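Local coordinates for DUF3829 domain-containing protein (Bacteroides thetaiotaomicron, PDB 3RH3), which is of unknown function, an all-alpha DUF3829-like protein from a gut bacterium, probably exported as a lipoprotein, at residues K230-D235 and Q251-A256; Q175-L180 and N234-A239. One frame throughout, in Å; residues are numbered along the deposited sequence.

Contact 1: K230-D235 and Q251-A256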
ATOM      1  N   LYS A 230      17.391   3.546   0.876  1.00 38.52           N
ATOM      2  CA  LYS A 230      18.202   3.429   2.112  1.00 37.65           C
ATOM      3  C   LYS A 230      17.760   4.478   3.130  1.00 38.78           C
ATOM      4  O   LYS A 230      17.667   4.162   4.295  1.00 36.51           O
ATOM      5  CB  LYS A 230      19.709   3.561   1.846  1.00 40.32           C
ATOM      6  CG  LYS A 230      20.275   2.547   0.870  1.00 56.32           C
ATOM      7  CD  LYS A 230      21.612   2.987   0.266  1.00 69.31           C
ATOM      8  CE  LYS A 230      21.815   2.361  -1.092  1.00 79.60           C
ATOM      9  NZ  LYS A 230      22.908   3.007  -1.862  1.00 91.36           N
ATOM     10  N   SER A 231      17.424   5.707   2.682  1.00 36.80           N
ATOM     11  CA  SER A 231      16.954   6.775   3.578  1.00 35.92           C
ATOM     12  C   SER A 231      15.635   6.400   4.182  1.00 37.51           C
ATOM     13  O   SER A 231      15.427   6.605   5.369  1.00 38.28           O
ATOM     14  CB  SER A 231      16.822   8.096   2.830  1.00 36.72           C
ATOM     15  OG  SER A 231      18.128   8.605   2.685  1.00 39.27           O
ATOM     16  N   PHE A 232      14.747   5.834   3.362  1.00 32.92           N
ATOM     17  CA  PHE A 232      13.429   5.374   3.797  1.00 31.25           C
ATOM     18  C   PHE A 232      13.605   4.318   4.860  1.00 33.76           C
ATOM     19  O   PHE A 232      12.950   4.349   5.900  1.00 34.81           O
ATOM     20  CB  PHE A 232      12.567   4.842   2.616  1.00 31.81           C
ATOM     21  CG  PHE A 232      11.364   4.100   3.130  1.00 32.91           C
ATOM     22  CD1 PHE A 232      10.269   4.790   3.644  1.00 35.76           C
ATOM     23  CD2 PHE A 232      11.379   2.708   3.240  1.00 34.69           C
ATOM     24  CE1 PHE A 232       9.181   4.097   4.199  1.00 36.63           C
ATOM     25  CE2 PHE A 232      10.295   2.020   3.810  1.00 36.62           C
ATOM     26  CZ  PHE A 232       9.209   2.722   4.291  1.00 34.26           C
HETATM   27  N   MSE A 233      14.480   3.384   4.590  1.00 29.26           N
HETATM   28  CA  MSE A 233      14.786   2.274   5.491  1.00 30.00           C
HETATM   29  C   MSE A 233      15.339   2.737   6.861  1.00 34.78           C
HETATM   30  O   MSE A 233      14.960   2.160   7.884  1.00 33.26           O
HETATM   31  CB  MSE A 233      15.765   1.302   4.815  1.00 30.83           C
HETATM   32  CG  MSE A 233      15.045   0.421   3.799  1.00 34.01           C
HETATM   33 SE   MSE A 233      16.229  -0.824   2.918  0.75 38.52          SE
HETATM   34  CE  MSE A 233      16.042  -2.260   4.024  1.00 35.03           C
ATOM     35  N   ASN A 234      16.173   3.797   6.874  1.00 33.42           N
ATOM     36  CA  ASN A 234      16.707   4.366   8.100  1.00 34.45           C
ATOM     37  C   ASN A 234      15.587   5.036   8.897  1.00 39.47           C
ATOM     38  O   ASN A 234      15.508   4.859  10.119  1.00 38.91           O
ATOM     39  CB  ASN A 234      17.835   5.373   7.791  1.00 35.38           C
ATOM     40  CG  ASN A 234      19.094   4.717   7.262  1.00 54.29           C
ATOM     41  OD1 ASN A 234      19.397   3.557   7.537  1.00 46.87           O
ATOM     42  ND2 ASN A 234      19.870   5.454   6.501  1.00 46.53           N
ATOM     43  N   ASP A 235      14.717   5.777   8.192  1.00 35.50           N
ATOM     44  CA  ASP A 235      13.586   6.479   8.796  1.00 34.95           C
ATOM     45  C   ASP A 235      12.558   5.464   9.330  1.00 37.91           C
ATOM     46  O   ASP A 235      12.066   5.635  10.440  1.00 39.79           O
ATOM     47  CB  ASP A 235      12.934   7.436   7.779  1.00 34.87           C
ATOM     48  CG  ASP A 235      13.790   8.610   7.317  1.00 43.94           C
ATOM     49  OD1 ASP A 235      14.988   8.691   7.727  1.00 47.67           O
ATOM     50  OD2 ASP A 235      13.263   9.473   6.574  1.00 43.15           O
ATOM     51  N   GLN A 251       3.158  11.106   8.888  1.00 37.68           N
ATOM     52  CA  GLN A 251       3.040  12.306   8.066  1.00 39.38           C
ATOM     53  C   GLN A 251       4.406  12.658   7.447  1.00 42.65           C
ATOM     54  O   GLN A 251       4.480  12.805   6.235  1.00 43.31           O
ATOM     55  CB  GLN A 251       2.461  13.494   8.865  1.00 41.90           C
ATOM     56  CG  GLN A 251       0.930  13.505   8.908  1.00 69.54           C
ATOM     57  CD  GLN A 251       0.291  13.436   7.534  1.00102.01           C
ATOM     58  OE1 GLN A 251      -0.405  12.469   7.199  1.00 99.94           O
ATOM     59  NE2 GLN A 251       0.559  14.430   6.688  1.00 97.77           N
ATOM     60  N   ALA A 252       5.480  12.676   8.257  1.00 38.77           N
ATOM     61  CA  ALA A 252       6.852  12.965   7.817  1.00 38.52           C
ATOM     62  C   ALA A 252       7.311  12.020   6.716  1.00 41.24           C
ATOM     63  O   ALA A 252       7.790  12.467   5.672  1.00 41.27           O
ATOM     64  CB  ALA A 252       7.811  12.876   8.989  1.00 39.37           C
HETATM   65  N   MSE A 253       7.185  10.708   6.955  1.00 35.29           N
HETATM   66  CA  MSE A 253       7.621   9.717   5.999  1.00 31.99           C
HETATM   67  C   MSE A 253       6.754   9.697   4.749  1.00 39.44           C
HETATM   68  O   MSE A 253       7.287   9.447   3.663  1.00 41.28           O
HETATM   69  CB  MSE A 253       7.638   8.340   6.647  1.00 31.31           C
HETATM   70  CG  MSE A 253       8.836   8.130   7.586  1.00 33.92           C
HETATM   71 SE   MSE A 253       8.864   6.253   8.106  0.75 36.58          SE
HETATM   72  CE  MSE A 253       7.258   6.414   9.362  1.00 33.81           C
ATOM     73  N   SER A 254       5.438   9.920   4.878  1.00 36.55           N
ATOM     74  CA  SER A 254       4.578   9.886   3.685  1.00 37.11           C
ATOM     75  C   SER A 254       4.878  11.081   2.788  1.00 40.76           C
ATOM     76  O   SER A 254       4.959  10.919   1.590  1.00 40.74           O
ATOM     77  CB  SER A 254       3.094   9.800   4.046  1.00 42.29           C
ATOM     78  OG  SER A 254       2.593  11.015   4.567  1.00 57.76           O
ATOM     79  N   GLU A 255       5.184  12.216   3.375  1.00 41.90           N
ATOM     80  CA  GLU A 255       5.560  13.436   2.637  1.00 43.63           C
ATOM     81  C   GLU A 255       6.937  13.297   1.992  1.00 45.68           C
ATOM     82  O   GLU A 255       7.075  13.638   0.822  1.00 45.09           O
ATOM     83  CB  GLU A 255       5.538  14.669   3.542  1.00 45.58           C
ATOM     84  CG  GLU A 255       4.139  15.095   3.952  1.00 60.57           C
ATOM     85  CD  GLU A 255       4.092  16.224   4.966  1.00 90.06           C
ATOM     86  OE1 GLU A 255       5.125  16.910   5.150  1.00 92.57           O
ATOM     87  OE2 GLU A 255       3.019  16.423   5.579  1.00 88.68           O
ATOM     88  N   ALA A 256       7.917  12.720   2.728  1.00 40.07           N
ATOM     89  CA  ALA A 256       9.293  12.566   2.266  1.00 38.33           C
ATOM     90  C   ALA A 256       9.464  11.563   1.131  1.00 41.09           C
ATOM     91  O   ALA A 256      10.411  11.698   0.352  1.00 43.26           O
ATOM     92  CB  ALA A 256      10.189  12.158   3.427  1.00 38.28           C
TER

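Contact 2: Q175-L180 and N234-A239. With EDO (1,2-ethanediol), chain E.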
ATOM      1  N   GLN A 175       5.566   0.577  -0.213  1.00 32.16           N
ATOM      2  CA  GLN A 175       4.129   0.794  -0.051  1.00 31.98           C
ATOM      3  C   GLN A 175       3.554  -0.238   0.954  1.00 33.94           C
ATOM      4  O   GLN A 175       2.768   0.148   1.823  1.00 32.72           O
ATOM      5  CB  GLN A 175       3.446   0.702  -1.420  1.00 33.65           C
ATOM      6  CG  GLN A 175       1.923   0.730  -1.374  1.00 50.95           C
ATOM      7  CD  GLN A 175       1.316   0.677  -2.750  1.00 74.49           C
ATOM      8  OE1 GLN A 175       0.776   1.662  -3.240  1.00 72.07           O
ATOM      9  NE2 GLN A 175       1.410  -0.460  -3.417  1.00 70.99           N
ATOM     10  N   SER A 176       3.960  -1.525   0.851  1.00 30.66           N
ATOM     11  CA  SER A 176       3.530  -2.566   1.815  1.00 32.16           C
ATOM     12  C   SER A 176       4.012  -2.225   3.248  1.00 35.66           C
ATOM     13  O   SER A 176       3.234  -2.334   4.206  1.00 36.06           O
ATOM     14  CB  SER A 176       4.057  -3.945   1.418  1.00 36.39           C
ATOM     15  OG  SER A 176       3.469  -4.373   0.203  1.00 46.89           O
ATOM     16  N   ILE A 177       5.273  -1.767   3.376  1.00 30.90           N
ATOM     17  CA  ILE A 177       5.827  -1.395   4.698  1.00 30.51           C
ATOM     18  C   ILE A 177       5.025  -0.222   5.298  1.00 35.34           C
ATOM     19  O   ILE A 177       4.699  -0.248   6.502  1.00 33.67           O
ATOM     20  CB  ILE A 177       7.345  -1.080   4.630  1.00 32.94           C
ATOM     21  CG1 ILE A 177       8.130  -2.328   4.179  1.00 33.03           C
ATOM     22  CG2 ILE A 177       7.867  -0.602   5.989  1.00 32.99           C
ATOM     23  CD1 ILE A 177       9.503  -2.062   3.628  1.00 36.25           C
HETATM   24  N   MSE A 178       4.702   0.801   4.455  1.00 32.57           N
HETATM   25  CA  MSE A 178       3.954   1.974   4.912  1.00 32.25           C
HETATM   26  C   MSE A 178       2.555   1.562   5.336  1.00 36.08           C
HETATM   27  O   MSE A 178       2.076   2.027   6.368  1.00 34.91           O
HETATM   28  CB  MSE A 178       3.926   3.065   3.835  1.00 33.65           C
HETATM   29  CG  MSE A 178       5.272   3.824   3.766  1.00 39.02           C
HETATM   30 SE   MSE A 178       5.516   4.929   5.358  0.75 44.36          SE
HETATM   31  CE  MSE A 178       4.543   6.433   4.733  1.00 42.80           C
ATOM     32  N   ASN A 179       1.939   0.647   4.587  1.00 34.05           N
ATOM     33  CA  ASN A 179       0.619   0.112   4.921  1.00 34.41           C
ATOM     34  C   ASN A 179       0.637  -0.600   6.281  1.00 34.95           C
ATOM     35  O   ASN A 179      -0.270  -0.389   7.089  1.00 34.26           O
ATOM     36  CB  ASN A 179       0.116  -0.840   3.835  1.00 37.94           C
ATOM     37  CG  ASN A 179      -1.314  -1.276   4.036  1.00 49.03           C
ATOM     38  OD1 ASN A 179      -2.198  -0.487   4.359  1.00 48.68           O
ATOM     39  ND2 ASN A 179      -1.562  -2.551   3.924  1.00 46.84           N
ATOM     40  N   LEU A 180       1.675  -1.399   6.540  1.00 30.81           N
ATOM     41  CA  LEU A 180       1.833  -2.108   7.810  1.00 32.28           C
ATOM     42  C   LEU A 180       2.101  -1.145   8.952  1.00 36.77           C
ATOM     43  O   LEU A 180       1.591  -1.340  10.059  1.00 37.81           O
ATOM     44  CB  LEU A 180       2.952  -3.158   7.723  1.00 32.76           C
ATOM     45  CG  LEU A 180       2.615  -4.370   6.825  1.00 38.47           C
ATOM     46  CD1 LEU A 180       3.885  -5.103   6.381  1.00 37.69           C
ATOM     47  CD2 LEU A 180       1.588  -5.293   7.487  1.00 41.29           C
ATOM     48  N   ASN A 234      16.173   3.797   6.874  1.00 33.42           N
ATOM     49  CA  ASN A 234      16.707   4.366   8.100  1.00 34.45           C
ATOM     50  C   ASN A 234      15.587   5.036   8.897  1.00 39.47           C
ATOM     51  O   ASN A 234      15.508   4.859  10.119  1.00 38.91           O
ATOM     52  CB  ASN A 234      17.835   5.373   7.791  1.00 35.38           C
ATOM     53  CG  ASN A 234      19.094   4.717   7.262  1.00 54.29           C
ATOM     54  OD1 ASN A 234      19.397   3.557   7.537  1.00 46.87           O
ATOM     55  ND2 ASN A 234      19.870   5.454   6.501  1.00 46.53           N
ATOM     56  N   ASP A 235      14.717   5.777   8.192  1.00 35.50           N
ATOM     57  CA  ASP A 235      13.586   6.479   8.796  1.00 34.95           C
ATOM     58  C   ASP A 235      12.558   5.464   9.330  1.00 37.91           C
ATOM     59  O   ASP A 235      12.066   5.635  10.440  1.00 39.79           O
ATOM     60  CB  ASP A 235      12.934   7.436   7.779  1.00 34.87           C
ATOM     61  CG  ASP A 235      13.790   8.610   7.317  1.00 43.94           C
ATOM     62  OD1 ASP A 235      14.988   8.691   7.727  1.00 47.67           O
ATOM     63  OD2 ASP A 235      13.263   9.473   6.574  1.00 43.15           O
HETATM   64  N   MSE A 236      12.273   4.396   8.572  1.00 31.69           N
HETATM   65  CA  MSE A 236      11.299   3.381   8.980  1.00 28.65           C
HETATM   66  C   MSE A 236      11.866   2.563  10.148  1.00 36.79           C
HETATM   67  O   MSE A 236      11.115   2.312  11.082  1.00 38.26           O
HETATM   68  CB  MSE A 236      10.835   2.494   7.805  1.00 27.74           C
HETATM   69  CG  MSE A 236       9.787   1.444   8.199  1.00 30.46           C
HETATM   70 SE   MSE A 236       8.235   2.177   9.206  0.75 33.45          SE
HETATM   71  CE  MSE A 236       7.218   2.940   7.653  1.00 29.02           C
ATOM     72  N   GLN A 237      13.181   2.218  10.162  1.00 33.14           N
ATOM     73  CA  GLN A 237      13.740   1.468  11.306  1.00 33.36           C
ATOM     74  C   GLN A 237      13.509   2.217  12.609  1.00 39.05           C
ATOM     75  O   GLN A 237      13.130   1.604  13.604  1.00 39.22           O
ATOM     76  CB  GLN A 237      15.236   1.240  11.149  1.00 34.47           C
ATOM     77  CG  GLN A 237      15.625  -0.071  10.542  1.00 51.41           C
ATOM     78  CD  GLN A 237      17.014  -0.462  10.985  1.00 70.66           C
ATOM     79  OE1 GLN A 237      17.191  -1.316  11.847  1.00 68.67           O
ATOM     80  NE2 GLN A 237      18.029   0.156  10.409  1.00 66.40           N
ATOM     81  N   LYS A 238      13.744   3.553  12.580  1.00 34.82           N
ATOM     82  CA  LYS A 238      13.590   4.464  13.706  1.00 36.00           C
ATOM     83  C   LYS A 238      12.128   4.569  14.104  1.00 39.48           C
ATOM     84  O   LYS A 238      11.827   4.527  15.290  1.00 40.09           O
ATOM     85  CB  LYS A 238      14.161   5.865  13.362  1.00 39.03           C
ATOM     86  CG  LYS A 238      14.092   6.882  14.523  1.00 52.73           C
ATOM     87  CD  LYS A 238      14.025   8.327  14.036  1.00 57.42           C
ATOM     88  CE  LYS A 238      13.176   9.197  14.937  1.00 69.60           C
ATOM     89  NZ  LYS A 238      12.434  10.252  14.175  1.00 66.07           N
ATOM     90  N   ALA A 239      11.233   4.761  13.129  1.00 35.60           N
ATOM     91  CA  ALA A 239       9.798   4.875  13.398  1.00 36.13           C
ATOM     92  C   ALA A 239       9.259   3.583  14.040  1.00 38.18           C
ATOM     93  O   ALA A 239       8.558   3.626  15.045  1.00 37.02           O
ATOM     94  CB  ALA A 239       9.040   5.173  12.103  1.00 36.18           C
TER
HETATM   95  C1  EDO E 295      -6.581   2.080   6.665  1.00 57.77           C
HETATM   96  O1  EDO E 295      -7.136   1.243   7.691  1.00 54.31           O
HETATM   97  C2  EDO E 295      -6.225   1.298   5.403  1.00 57.01           C
HETATM   98  O2  EDO E 295      -4.797   1.276   5.241  1.00 61.50           O

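Contact 1: K230-D235 and Q251-A256
F232 and D235 are the residues of helix 216-240 that meet selenomethionine M253 on helix 247-257. The two short segments run antiparallel, as the partners of a helical hairpin do, with D235 and M253 nearest in register at 7.3 Å between their CA atoms.

F232 comes first along the segment. Its CB is not directed at the other helix, but with CG anti to the backbone N (chi1 167°) the ring reaches out until CE1 lies 4.5 Å from M253 SE. The selenium sits 5.4 Å from the ring centroid and 50° off the ring normal, an oblique Met-aromatic contact. Elsewhere the ring packs edge-to-face with Y257 and touches V174 and M178 of helix 161-181, so it packs against two other helices, 161-181 and 247-257.

One turn on, D235 offers M253 its backbone and its CB rather than its charge. D235 C is 4.0 Å from M253 SE, and D235 CB is 4.2 Å from M253 CG, so the selenomethionine lies alongside the helix backbone. The bend at the end of the M253 chain (chi3 -73°) turns its methyl off the line of the extended inner part. D235 OD2 is hydrogen-bonded to the OH of Y257, the residue ending helix 247-257, which supplies a polar link between the same two helices. The other carboxylate oxygen, D235 OD1, lies 3.2 Å from S231 O, an approach of two acceptors and not a bond.

No hydrogen bond joins the two segments themselves, and they bury 153 Å² together. The chemistry is therefore that of dispersion between a polarisable selenium, an aromatic ring and helix backbone, with the acid's polar partner placed just beyond.

Contact 2: Q175-L180 and N234-A239
Helix-to-helix packing in the interior of the all-alpha C-terminal DUF3829-like domain brings I177 and M178 of helix 161-181 against M236 of helix 216-240. The segments are separated by 53 residues of chain, more than two-thirds of them helical, and the nearest CA atoms, those of I177 and M236, are 8.4 Å apart. That spacing leaves the joining to side chains: 131 Å² is buried in all, and no hydrogen bond crosses.

M236, a selenomethionine, carries the larger share. Its CG is anti to the backbone N (chi1 -179°), which sends the chain out from its helix, and bends at chi2 and chi3 turn the outer chain so that its methyl points toward helix 161-181. Two different parts of the residue therefore do the touching. The inner part, CG, meets the CG2 branch of I177 at 3.6 Å, with the two side chains sliding past each other in opposite directions. The methyl lies farther along: CE is 4.0 Å from the same I177 CG2.

M178, also a selenomethionine, does not direct its CB at helix 216-240. Bends at chi2 and chi3 fold its chain, so that the selenium rather than the terminal methyl faces M236, the two side chains being set obliquely to one another. It also touches Y250 and S254 of helix 247-257, while I177 is backed by K195 of helix 189-207.

N179 faces helix 115-154 instead: its ND2 is hydrogen-bonded to Q137 OE1, and its OD1 to S133 OG, both on that helix. A 1,2-ethanediol, probably from the crystallisation liquor, adds a weak hydrogen bond from O2 to N179 OD1 at 3.3 Å. The closest approach between the segments is M236 CE to M178 SE, 3.5 Å.

Contacts 1 and 2 overlap at N234 and D235 on helix 216-240 and have centres about 7 Å apart. The contacts also touch directly. M253 SE of contact 1 lies 3.7 Å from M236 CE of contact 2, and M253 CE is 3.5 Å from A239 CB. On another line, F232 CE1 is 3.9 Å from M178 SE, while M178 CE lies 3.6 Å from the backbone N of S254. Helices 161-181, 216-240 and 247-257 thus share one apolar interior rich in selenomethionine. No active site is known here; the ethanediol is bound by N179 and K136, probably comes from the crystallisation liquor and is no evidence of one.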